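Local coordinates for protein Xyn30D (Paenibacillus barcinonensis, PDB 4QB6) that binds aldouronic acid through a calcium-containing CBM35 module, the carbohydrate-binding part of a glucuronoxylan-specific family 30 xylanase, at residues 47-52 / 73-78; 65-70 / 153-158; 90-95 / 128-133; 104-109 / 142-147. All coordinates share one frame; numbering follows the deposited sequence.

Interaction 1: residues 47-52 / 73-78; sequences TLTDAV and NSAIEW
Ile76 and Leu48 lie side by side on one face of an antiparallel strand pair and point the same way. The Ile76 side chain can be followed outward. Its CB branches so that CG1 is anti to the carbonyl carbon (chi1 -55°) and CG2 is anti to the backbone N. Both branches reach the same methyl: Leu48 CD2 lies 3.9 Å from Ile76 CG1 and 4.0 Å from Ile76 CG2. CG2 also sits over one face of the Trp78 ring, toward its rim. The chain stays extended at chi2, and CD1 ends against Val66, 3.6 Å from its CG1.

The backbones are joined by paired bonds. Thr47 and Glu77 form one hydrogen-bonded pair, Thr49 and Ala75 the next. Thr49 N donates to Ala75 O at 2.9 Å, and the Leu48 CA-H points at the same oxygen. On the face away from Ile76, Thr49 CB meets Ala75 CB at 4.1 Å. The ladder stops at Asp50, whose left-handed backbone turns the chain. In one of two modelled conformers Ser74 OG donates to Asp50 O from above the carbonyl plane. That bond is unusually short, so its length is doubtful.

Strand 46-49 is an outermost strand of a five-stranded antiparallel sheet in the beta-sandwich. Strand 72-83 lies between it and strand 140-149, where the backbone of Ile76 is hydrogen-bonded to that of Ile146. Past Asp50 the chain enters strand 51-54, which pairs with strand 65-68; Phe68 and Val66 of that strand cover the Ile76 face.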
# COMPACT_ATOMS: atom_id res chain seq x y z
N THR A 47 -0.70 -10.36 4.23
CA THR A 47 -1.13 -11.50 3.41
C THR A 47 -1.13 -11.03 1.96
O THR A 47 -1.71 -9.97 1.64
CB THR A 47 -2.54 -11.94 3.83
OG1 THR A 47 -2.49 -12.33 5.21
CG2 THR A 47 -3.04 -13.07 2.96
N LEU A 48 -0.50 -11.79 1.10
CA LEU A 48 -0.35 -11.46 -0.31
C LEU A 48 -1.21 -12.35 -1.16
O LEU A 48 -1.30 -13.57 -0.87
CB LEU A 48 1.11 -11.62 -0.73
CG LEU A 48 2.11 -10.81 0.10
CD1 LEU A 48 3.52 -10.97 -0.43
CD2 LEU A 48 1.72 -9.32 0.09
N THR A 49 -1.83 -11.79 -2.18
CA THR A 49 -2.63 -12.56 -3.15
C THR A 49 -2.10 -12.24 -4.53
O THR A 49 -2.13 -11.09 -4.96
CB THR A 49 -4.11 -12.18 -3.06
OG1 THR A 49 -4.56 -12.41 -1.72
CG2 THR A 49 -4.95 -13.04 -4.00
N ASP A 50 -1.59 -13.24 -5.23
CA ASP A 50 -1.00 -13.03 -6.55
C ASP A 50 -0.00 -11.85 -6.54
O ASP A 50 -0.01 -11.01 -7.44
CB ASP A 50 -2.07 -12.84 -7.63
CG ASP A 50 -2.80 -14.14 -7.95
OD1 ASP A 50 -2.14 -15.16 -8.25
OD2 ASP A 50 -4.04 -14.10 -7.98
N ALA A 51 0.87 -11.89 -5.55
CA ALA A 51 1.88 -10.83 -5.33
C ALA A 51 3.01 -11.49 -4.60
O ALA A 51 2.76 -12.41 -3.81
CB ALA A 51 1.30 -9.68 -4.52
N VAL A 52 4.22 -11.02 -4.82
CA VAL A 52 5.41 -11.66 -4.29
C VAL A 52 6.38 -10.64 -3.72
O VAL A 52 6.42 -9.49 -4.15
CB VAL A 52 6.13 -12.51 -5.36
CG1 VAL A 52 5.24 -13.68 -5.81
CG2 VAL A 52 6.57 -11.69 -6.54
N ASN A 73 -7.11 -8.18 -9.17
CA ASN A 73 -7.26 -9.07 -8.04
C ASN A 73 -6.00 -9.53 -7.34
O ASN A 73 -6.03 -10.44 -6.52
CB ASN A 73 -8.25 -10.24 -8.34
CG ASN A 73 -9.65 -9.75 -8.55
OD1 ASN A 73 -10.38 -10.28 -9.42
ND2 ASN A 73 -10.04 -8.75 -7.83
N SER A 74 -4.85 -8.90 -7.61
CA SER A 74 -3.71 -9.07 -6.73
C SER A 74 -3.92 -8.15 -5.55
O SER A 74 -4.58 -7.13 -5.68
CB SER A 74 -2.36 -8.75 -7.38
OG SER A 74 -1.96 -9.68 -8.36
N ALA A 75 -3.36 -8.52 -4.42
CA ALA A 75 -3.65 -7.76 -3.18
C ALA A 75 -2.56 -7.86 -2.17
O ALA A 75 -1.84 -8.87 -2.08
CB ALA A 75 -4.96 -8.23 -2.56
N ILE A 76 -2.44 -6.80 -1.37
CA ILE A 76 -1.69 -6.80 -0.13
C ILE A 76 -2.64 -6.44 0.99
O ILE A 76 -3.33 -5.42 0.89
CB ILE A 76 -0.55 -5.74 -0.16
CG1 ILE A 76 0.36 -5.93 -1.36
CG2 ILE A 76 0.21 -5.77 1.16
CD1 ILE A 76 1.33 -4.77 -1.55
N GLU A 77 -2.70 -7.26 2.04
CA GLU A 77 -3.53 -6.96 3.19
C GLU A 77 -2.68 -6.88 4.43
O GLU A 77 -1.98 -7.83 4.77
CB GLU A 77 -4.57 -8.07 3.38
CG GLU A 77 -5.51 -7.79 4.55
CD GLU A 77 -6.53 -8.87 4.85
OE1 GLU A 77 -6.39 -10.01 4.37
OE2 GLU A 77 -7.46 -8.59 5.67
N TRP A 78 -2.70 -5.71 5.08
CA TRP A 78 -2.12 -5.52 6.40
C TRP A 78 -3.17 -5.91 7.41
O TRP A 78 -4.28 -5.42 7.41
CB TRP A 78 -1.72 -4.05 6.59
CG TRP A 78 -0.52 -3.64 5.84
CD1 TRP A 78 0.77 -3.65 6.30
CD2 TRP A 78 -0.46 -3.12 4.50
NE1 TRP A 78 1.61 -3.18 5.34
CE2 TRP A 78 0.89 -2.86 4.22
CE3 TRP A 78 -1.41 -2.87 3.51
CZ2 TRP A 78 1.32 -2.32 3.02
CZ3 TRP A 78 -1.00 -2.35 2.31
CH2 TRP A 78 0.37 -2.09 2.07

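Interaction 2: residues 65-70 / 153-158; sequences YVNFNA and GPNMDN. With CA (calcium ion), chain C; CA (calcium ion), chain D; GCU (alpha-D-glucopyranuronic acid), chain B.
The Phe68 ring takes Pro154 O at its edge, in the ring plane, 3.0 Å from CD2. This contact lies inside the beta-sandwich of the CBM35 module. Gly153 CA and Met156 CB approach the same ring obliquely. The Tyr65 ring meets the amide of Asn155, and the two planes are only 23° apart. Tyr65 CG stands between the backbone N and the carbonyl carbon (chi1 57°), which carries the ring over to Asn155.

The segments pair at a single antiparallel bridge. Val66 N donates to Met156 O, and Met156 N returns a bond to Val66 O, both at 2.8 Å. Beside this bridge lies the sugar site. Asn67 OD1 binds one calcium ion at 2.4 Å, Phe68 O binds it too, and Glu152 completes the protein share. Glucuronic acid O4 and O6A and two waters are further ligands. The metal thus ties the sugar directly to the 65-68 strand. Asn67 ND2 is held by Glu54. One of the metal waters also donates to Gly153 O, which links the second segment to the ion.

The Asn155 amide lies beside O3 and O4 of the sugar. An alanine here would probably leave those hydroxyls without this polar neighbour and open a gap next to the Tyr65 ring.

At the far end, Asp157 serves a second calcium ion with two atoms. OD1 binds at 2.3 Å and the backbone O at 2.6 Å, while OD2 makes a salt bridge with Arg94.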
# COMPACT_ATOMS: atom_id res chain seq x y z
N TYR A 65 10.27 -5.42 -1.04
CA TYR A 65 9.04 -4.74 -1.44
C TYR A 65 8.15 -5.78 -2.06
O TYR A 65 8.57 -6.92 -2.31
CB TYR A 65 9.33 -3.57 -2.41
CG TYR A 65 10.07 -3.99 -3.65
CD1 TYR A 65 9.42 -4.47 -4.76
CD2 TYR A 65 11.46 -3.90 -3.71
CE1 TYR A 65 10.10 -4.90 -5.87
CE2 TYR A 65 12.16 -4.31 -4.82
CZ TYR A 65 11.47 -4.80 -5.91
OH TYR A 65 12.20 -5.22 -7.01
N VAL A 66 6.90 -5.39 -2.32
CA VAL A 66 5.94 -6.34 -2.93
C VAL A 66 5.71 -5.96 -4.38
O VAL A 66 5.46 -4.78 -4.70
CB VAL A 66 4.64 -6.37 -2.15
CG1 VAL A 66 3.60 -7.20 -2.90
CG2 VAL A 66 4.88 -6.91 -0.76
N ASN A 67 5.76 -6.96 -5.25
CA ASN A 67 5.45 -6.83 -6.64
C ASN A 67 4.09 -7.47 -6.89
O ASN A 67 3.92 -8.68 -6.66
CB ASN A 67 6.56 -7.54 -7.42
CG ASN A 67 6.35 -7.48 -8.89
OD1 ASN A 67 5.33 -7.02 -9.35
ND2 ASN A 67 7.30 -7.98 -9.67
N PHE A 68 3.09 -6.69 -7.28
CA PHE A 68 1.79 -7.26 -7.70
C PHE A 68 1.98 -7.98 -9.01
O PHE A 68 2.56 -7.44 -9.91
CB PHE A 68 0.75 -6.15 -7.91
CG PHE A 68 0.39 -5.32 -6.69
CD1 PHE A 68 -0.67 -5.69 -5.86
CD2 PHE A 68 1.06 -4.13 -6.42
CE1 PHE A 68 -1.05 -4.88 -4.83
CE2 PHE A 68 0.67 -3.34 -5.35
CZ PHE A 68 -0.37 -3.72 -4.55
N ASN A 69 1.46 -9.19 -9.13
CA ASN A 69 1.64 -9.90 -10.41
C ASN A 69 0.48 -9.88 -11.36
O ASN A 69 0.69 -9.96 -12.58
CB ASN A 69 2.04 -11.33 -10.17
CG ASN A 69 3.40 -11.43 -9.53
OD1 ASN A 69 3.53 -12.02 -8.48
ND2 ASN A 69 4.39 -10.76 -10.12
N ALA A 70 -0.72 -9.74 -10.86
CA ALA A 70 -1.92 -9.82 -11.71
C ALA A 70 -2.49 -8.45 -11.97
O ALA A 70 -2.55 -7.58 -11.07
CB ALA A 70 -2.98 -10.70 -11.08
N GLY A 153 -0.23 -3.06 -10.51
CA GLY A 153 0.04 -2.18 -9.38
C GLY A 153 1.44 -1.66 -9.36
O GLY A 153 2.33 -2.21 -9.98
N PRO A 154 1.69 -0.62 -8.57
CA PRO A 154 3.05 -0.19 -8.32
C PRO A 154 3.80 -1.21 -7.47
O PRO A 154 3.17 -1.96 -6.75
CB PRO A 154 2.85 1.10 -7.56
CG PRO A 154 1.61 0.87 -6.78
CD PRO A 154 0.73 0.05 -7.69
N ASN A 155 5.12 -1.22 -7.52
CA ASN A 155 5.85 -2.00 -6.56
C ASN A 155 5.74 -1.29 -5.21
O ASN A 155 5.95 -0.07 -5.13
CB ASN A 155 7.30 -2.17 -6.95
CG ASN A 155 7.50 -3.09 -8.12
OD1 ASN A 155 6.62 -3.85 -8.52
ND2 ASN A 155 8.72 -3.09 -8.65
N MET A 156 5.41 -1.99 -4.14
CA MET A 156 4.98 -1.37 -2.89
C MET A 156 5.97 -1.66 -1.80
O MET A 156 6.23 -2.83 -1.47
CB MET A 156 3.60 -1.89 -2.49
CG MET A 156 2.99 -1.17 -1.30
SD MET A 156 2.74 0.59 -1.53
CE MET A 156 1.60 0.67 -2.82
N ASP A 157 6.55 -0.61 -1.22
CA ASP A 157 7.59 -0.79 -0.19
C ASP A 157 7.04 -0.86 1.21
O ASP A 157 7.40 -1.77 1.97
CB ASP A 157 8.61 0.35 -0.30
CG ASP A 157 9.80 0.16 0.59
OD1 ASP A 157 10.10 -0.96 1.02
OD2 ASP A 157 10.45 1.20 0.83
N ASN A 158 6.20 0.08 1.56
CA ASN A 158 5.71 0.22 2.94
C ASN A 158 4.56 1.19 2.95
O ASN A 158 4.31 1.87 1.93
CB ASN A 158 6.85 0.63 3.93
CG ASN A 158 7.36 2.03 3.74
OD1 ASN A 158 8.58 2.29 3.78
ND2 ASN A 158 6.49 2.93 3.62
CA CA C . 4.08 -6.02 -11.09
CA CA D . 9.77 -2.73 2.39
C1 GCU B . 9.00 -5.29 -14.34
C2 GCU B . 9.65 -5.06 -13.00
C3 GCU B . 8.72 -5.42 -11.86
C4 GCU B . 7.33 -4.68 -12.06
C5 GCU B . 6.78 -5.07 -13.41
C6 GCU B . 5.48 -4.44 -13.71
O2 GCU B . 10.92 -5.75 -12.94
O3 GCU B . 9.22 -5.08 -10.57
O4 GCU B . 6.42 -5.18 -11.06
O5 GCU B . 7.74 -4.63 -14.35
O6A GCU B . 4.54 -4.61 -12.92
O6B GCU B . 5.35 -3.77 -14.72
O HOH W 1 3.97 -4.39 -9.25
O HOH W 2 4.97 -7.95 -12.23

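Interaction 3: residues 90-95 / 128-133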
# COMPACT_ATOMS: atom_id res chain seq x y z
N ASN A 90 -3.77 9.75 7.85
CA ASN A 90 -2.93 9.89 6.66
C ASN A 90 -2.21 8.59 6.43
O ASN A 90 -1.46 8.14 7.31
CB ASN A 90 -1.91 11.01 6.86
CG ASN A 90 -2.54 12.36 6.98
OD1 ASN A 90 -3.60 12.61 6.45
ND2 ASN A 90 -1.88 13.27 7.70
N VAL A 91 -2.47 7.91 5.33
CA VAL A 91 -1.79 6.69 4.97
C VAL A 91 -0.88 7.01 3.80
O VAL A 91 -1.36 7.38 2.72
CB VAL A 91 -2.76 5.54 4.63
CG1 VAL A 91 -2.00 4.30 4.23
CG2 VAL A 91 -3.69 5.26 5.81
N LYS A 92 0.41 6.92 4.03
CA LYS A 92 1.43 7.30 3.06
C LYS A 92 2.10 6.07 2.52
O LYS A 92 2.78 5.35 3.25
CB LYS A 92 2.42 8.26 3.71
CG LYS A 92 3.55 8.69 2.77
CD LYS A 92 4.44 9.76 3.41
CE LYS A 92 5.16 9.27 4.63
NZ LYS A 92 5.97 10.39 5.21
N PHE A 93 1.90 5.79 1.25
CA PHE A 93 2.48 4.66 0.55
C PHE A 93 3.82 5.05 -0.02
O PHE A 93 3.91 6.11 -0.66
CB PHE A 93 1.59 4.25 -0.64
CG PHE A 93 0.21 3.83 -0.26
CD1 PHE A 93 -0.82 4.76 -0.16
CD2 PHE A 93 -0.09 2.51 0.02
CE1 PHE A 93 -2.08 4.36 0.18
CE2 PHE A 93 -1.36 2.13 0.38
CZ PHE A 93 -2.35 3.07 0.47
N ARG A 94 4.85 4.26 0.18
CA ARG A 94 6.14 4.42 -0.49
C ARG A 94 6.19 3.36 -1.56
O ARG A 94 6.06 2.16 -1.26
CB ARG A 94 7.31 4.31 0.47
CG ARG A 94 8.66 4.63 -0.19
CD ARG A 94 9.75 4.79 0.86
NE ARG A 94 11.02 5.31 0.31
CZ ARG A 94 12.04 4.57 -0.04
NH1 ARG A 94 11.97 3.26 0.00
NH2 ARG A 94 13.17 5.13 -0.49
N TYR A 95 6.36 3.77 -2.82
CA TYR A 95 6.17 2.88 -3.97
C TYR A 95 7.02 3.30 -5.14
O TYR A 95 7.48 4.44 -5.19
CB TYR A 95 4.68 2.86 -4.39
CG TYR A 95 4.23 4.11 -5.11
CD1 TYR A 95 3.85 5.26 -4.42
CD2 TYR A 95 4.21 4.17 -6.49
CE1 TYR A 95 3.48 6.41 -5.09
CE2 TYR A 95 3.82 5.31 -7.16
CZ TYR A 95 3.48 6.42 -6.46
OH TYR A 95 3.08 7.59 -7.12
N TRP A 128 11.62 5.74 -5.62
CA TRP A 128 10.59 5.49 -4.62
C TRP A 128 9.91 6.78 -4.27
O TRP A 128 10.53 7.67 -3.66
CB TRP A 128 11.20 4.83 -3.39
CG TRP A 128 11.82 3.51 -3.72
CD1 TRP A 128 13.12 3.29 -4.04
CD2 TRP A 128 11.16 2.24 -3.83
NE1 TRP A 128 13.31 1.96 -4.32
CE2 TRP A 128 12.12 1.29 -4.18
CE3 TRP A 128 9.84 1.81 -3.64
CZ2 TRP A 128 11.81 -0.05 -4.38
CZ3 TRP A 128 9.53 0.50 -3.86
CH2 TRP A 128 10.51 -0.41 -4.18
N GLY A 129 8.67 6.92 -4.71
CA GLY A 129 7.87 8.09 -4.41
C GLY A 129 6.89 7.82 -3.30
O GLY A 129 6.82 6.72 -2.74
N GLU A 130 6.10 8.82 -2.98
CA GLU A 130 5.12 8.75 -1.92
C GLU A 130 3.78 9.22 -2.40
O GLU A 130 3.68 10.14 -3.23
CB GLU A 130 5.60 9.58 -0.70
CG GLU A 130 6.82 8.94 -0.03
CD GLU A 130 7.40 9.67 1.16
OE1 GLU A 130 7.09 10.86 1.35
OE2 GLU A 130 8.20 9.03 1.89
N LYS A 131 2.75 8.62 -1.87
CA LYS A 131 1.38 9.06 -2.10
C LYS A 131 0.65 8.95 -0.82
O LYS A 131 0.72 7.89 -0.15
CB LYS A 131 0.72 8.19 -3.13
CG LYS A 131 -0.76 8.47 -3.28
CD LYS A 131 -1.38 7.49 -4.26
CE LYS A 131 -2.88 7.45 -4.11
NZ LYS A 131 -3.49 8.68 -4.63
N THR A 132 -0.08 9.98 -0.43
CA THR A 132 -0.83 9.98 0.83
C THR A 132 -2.30 10.05 0.57
O THR A 132 -2.75 10.87 -0.26
CB THR A 132 -0.41 11.16 1.71
OG1 THR A 132 0.98 11.04 2.02
CG2 THR A 132 -1.15 11.18 3.03
N ILE A 133 -3.05 9.17 1.21
CA ILE A 133 -4.51 9.22 1.19
C ILE A 133 -4.98 9.55 2.60
O ILE A 133 -4.27 9.31 3.59
CB ILE A 133 -5.13 7.91 0.71
CG1 ILE A 133 -4.79 6.76 1.65
CG2 ILE A 133 -4.68 7.55 -0.70
CD1 ILE A 133 -5.43 5.43 1.32
O HOH W 3 10.54 8.17 0.47
O HOH W 4 4.84 9.73 -6.28
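Arg94 and Trp128 cross at about a right angle, yet their flat groups are nearly parallel, with planes 15° apart. Trp128 CB sits over the centre of one guanidinium face, 3.5 Å from Arg94 CZ. Arg94 NH1 in turn lies over a face of the indole, toward its rim. The arginine chain is extended from CG to NE, which takes the group out to the tryptophan. NH1, the salt-bridge partner of Asp157, also donates a hydrogen bond to Gly59 O, and Trp128 NE1 is taken by Pro58 O. At the edge of the guanidinium, in its plane, a water accepts from Arg94 NE and donates to Glu130 OE2, each at 2.9 Å.

Next along this face, Glu130 and Lys92 cross each other. Lys92 CD passes 3.5 Å from Glu130 OE1, but NZ stays 4.0 Å from the same oxygen, beyond a salt bridge.

The two strands are neighbours at one edge of the four-stranded antiparallel sheet of the beta-sandwich, with 128-137 outermost in this chain. Three hydrogen-bonded pairs hold them: Val91 with Ile133, Phe93 with Lys131, and Tyr95 with Gly129.

The other face is mostly apolar. Val91, Phe93, Tyr95 and Ile133 are buried there, while Lys131 carries its amine to Glu117. Ile133 CD1 meets the Phe93 ring at its edge, in plane, 3.7 Å from CE1. Ile133 CG1 lies against Val91 CB. The Tyr95 ring slants across the neighbouring strand, with CE1 3.8 Å from Lys131 CB. Phe93 and Tyr95 both meet Phe119 edge-to-face. The Tyr95 hydroxyl bonds to Thr120 O and accepts from a second water, which also donates to Glu130 O at 3.3 Å.

Interaction 4: residues 104-109 / 142-147; sequences LDIYVN and NTLRIV
Arg145 O is approached by two groups of the facing strand. Tyr107 N donates to it at 2.8 Å, almost straight (175°) and in the carbonyl plane. The Ile106 CA-H points at the same oxygen from 3.4 Å. The two strands are neighbours in the five-stranded antiparallel sheet of the beta-sandwich, where 102-108 lies between 140-149 and 111-119.

On one face, Tyr107 and Arg145 run side by side. Arg145 has two modelled conformers. In one, its chain bends at chi3 and NH2 comes over the centre of the Tyr107 ring, 3.4 Å above the plane. This is a cation-pi contact, with CZ 4.3 Å from the ring centroid. Val147 CG2 touches Tyr107 CE1 at 3.7 Å and also lies over a face of the guanidinium. A serine in place of Tyr107 would probably leave the guanidinium without its aromatic face and free to turn, and uncover Val147 CG2.

The opposite face belongs to the core. Ile106 CG1 lies against Ile146 CG2, both side chains pointing the same way. Leu104 CD1 meets Ile146 CD1 at 3.9 Å. Asp105, on the tyrosine face, bonds to Asn116 N and makes a salt bridge with Lys112.

At Asn109 the backbone becomes left-handed and the strand ends. Here Asn109 N donates to Thr143 O at 2.9 Å, from above the carbonyl plane.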
# COMPACT_ATOMS: atom_id res chain seq x y z
N LEU A 104 -5.65 1.33 -7.70
CA LEU A 104 -5.92 0.29 -6.69
C LEU A 104 -7.21 0.56 -5.96
O LEU A 104 -7.48 1.72 -5.58
CB LEU A 104 -4.80 0.17 -5.65
CG LEU A 104 -3.38 -0.05 -6.14
CD1 LEU A 104 -2.39 -0.10 -4.99
CD2 LEU A 104 -3.27 -1.36 -6.91
N ASP A 105 -7.99 -0.47 -5.69
CA ASP A 105 -9.09 -0.36 -4.72
C ASP A 105 -8.48 -0.46 -3.33
O ASP A 105 -7.55 -1.22 -3.10
CB ASP A 105 -10.10 -1.50 -4.92
CG ASP A 105 -11.07 -1.28 -6.05
OD1 ASP A 105 -11.19 -0.19 -6.61
OD2 ASP A 105 -11.78 -2.29 -6.33
N ILE A 106 -9.03 0.29 -2.39
CA ILE A 106 -8.54 0.33 -1.01
C ILE A 106 -9.68 0.02 -0.07
O ILE A 106 -10.74 0.66 -0.12
CB ILE A 106 -7.87 1.69 -0.70
CG1 ILE A 106 -6.81 1.96 -1.81
CG2 ILE A 106 -7.33 1.71 0.72
CD1 ILE A 106 -5.72 2.94 -1.53
N TYR A 107 -9.46 -0.98 0.78
CA TYR A 107 -10.41 -1.48 1.77
C TYR A 107 -9.85 -1.20 3.14
O TYR A 107 -8.66 -1.33 3.36
CB TYR A 107 -10.60 -2.99 1.62
CG TYR A 107 -11.22 -3.48 0.32
CD1 TYR A 107 -10.49 -3.49 -0.87
CD2 TYR A 107 -12.51 -3.98 0.30
CE1 TYR A 107 -11.05 -3.96 -2.06
CE2 TYR A 107 -13.07 -4.44 -0.89
CZ TYR A 107 -12.31 -4.40 -2.04
OH TYR A 107 -12.85 -4.88 -3.24
N VAL A 108 -10.73 -0.77 4.04
CA VAL A 108 -10.39 -0.61 5.43
C VAL A 108 -11.37 -1.44 6.26
O VAL A 108 -12.60 -1.33 6.09
CB VAL A 108 -10.40 0.86 5.88
CG1 VAL A 108 -10.31 0.98 7.40
CG2 VAL A 108 -9.29 1.64 5.18
N ASN A 109 -10.84 -2.34 7.08
CA ASN A 109 -11.67 -3.23 7.91
C ASN A 109 -12.71 -3.97 7.08
O ASN A 109 -13.88 -4.15 7.50
CB ASN A 109 -12.31 -2.46 9.08
CG ASN A 109 -11.27 -1.86 10.01
OD1 ASN A 109 -11.33 -0.67 10.44
ND2 ASN A 109 -10.31 -2.64 10.30
N ASN A 142 -6.70 -2.63 13.15
CA ASN A 142 -7.46 -2.50 11.92
C ASN A 142 -6.78 -3.30 10.80
O ASN A 142 -5.61 -3.65 10.90
CB ASN A 142 -7.46 -1.05 11.40
CG ASN A 142 -8.10 -0.05 12.36
OD1 ASN A 142 -7.56 0.23 13.45
ND2 ASN A 142 -9.17 0.53 11.94
N THR A 143 -7.55 -3.55 9.75
CA THR A 143 -6.99 -4.11 8.51
C THR A 143 -7.08 -3.08 7.39
O THR A 143 -7.97 -2.21 7.37
CB THR A 143 -7.68 -5.40 8.08
OG1 THR A 143 -9.00 -5.12 7.69
CG2 THR A 143 -7.69 -6.43 9.19
N LEU A 144 -6.17 -3.19 6.43
CA LEU A 144 -6.21 -2.35 5.23
C LEU A 144 -5.70 -3.20 4.10
O LEU A 144 -4.60 -3.77 4.19
CB LEU A 144 -5.33 -1.12 5.42
CG LEU A 144 -5.36 -0.03 4.36
CD1 LEU A 144 -5.05 1.34 4.94
CD2 LEU A 144 -4.38 -0.35 3.25
N ARG A 145 -6.49 -3.28 3.02
CA ARG A 145 -6.12 -4.07 1.87
C ARG A 145 -6.13 -3.17 0.63
O ARG A 145 -6.95 -2.25 0.48
CB ARG A 145 -7.05 -5.28 1.69
CG ARG A 145 -6.59 -6.21 0.57
CD ARG A 145 -7.31 -7.52 0.61
NE ARG A 145 -8.70 -7.19 0.46
CZ ARG A 145 -9.52 -7.59 -0.51
NH1 ARG A 145 -9.10 -8.40 -1.47
NH2 ARG A 145 -10.77 -7.18 -0.47
N ILE A 146 -5.17 -3.42 -0.24
CA ILE A 146 -5.09 -2.74 -1.54
C ILE A 146 -5.06 -3.78 -2.64
O ILE A 146 -4.37 -4.79 -2.51
CB ILE A 146 -3.91 -1.78 -1.56
CG1 ILE A 146 -2.54 -2.47 -1.51
CG2 ILE A 146 -4.04 -0.79 -0.43
CD1 ILE A 146 -1.38 -1.51 -1.50
N VAL A 147 -5.82 -3.53 -3.70
CA VAL A 147 -6.15 -4.57 -4.68
C VAL A 147 -6.06 -4.00 -6.07
O VAL A 147 -6.60 -2.93 -6.35
CB VAL A 147 -7.56 -5.11 -4.44
CG1 VAL A 147 -7.79 -6.36 -5.28
CG2 VAL A 147 -7.81 -5.46 -2.97

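Interactions 1 and 4 share the five-stranded sheet, where strands 72-83 and 140-149 are neighbours. Interaction 3 belongs to the four-stranded sheet facing it. Interaction 2 joins the two-stranded pair to strand 155-163 of that four-stranded sheet. Interaction 2 is wholly buried and the only one with direct metal and sugar ligands. Interaction 4 is mostly buried, while 1 and 3 are partly buried edge pairings, each with one more exposed and one more buried face. Interaction 4 bridges to 2 and 3 in the core: Ile106 touches Ile133 and Phe93, and Ile146 touches Phe68 and Met156. Charged groups lie mainly on outward faces, Arg94 among them; interaction 2 buries its polar groups at metal and sugar.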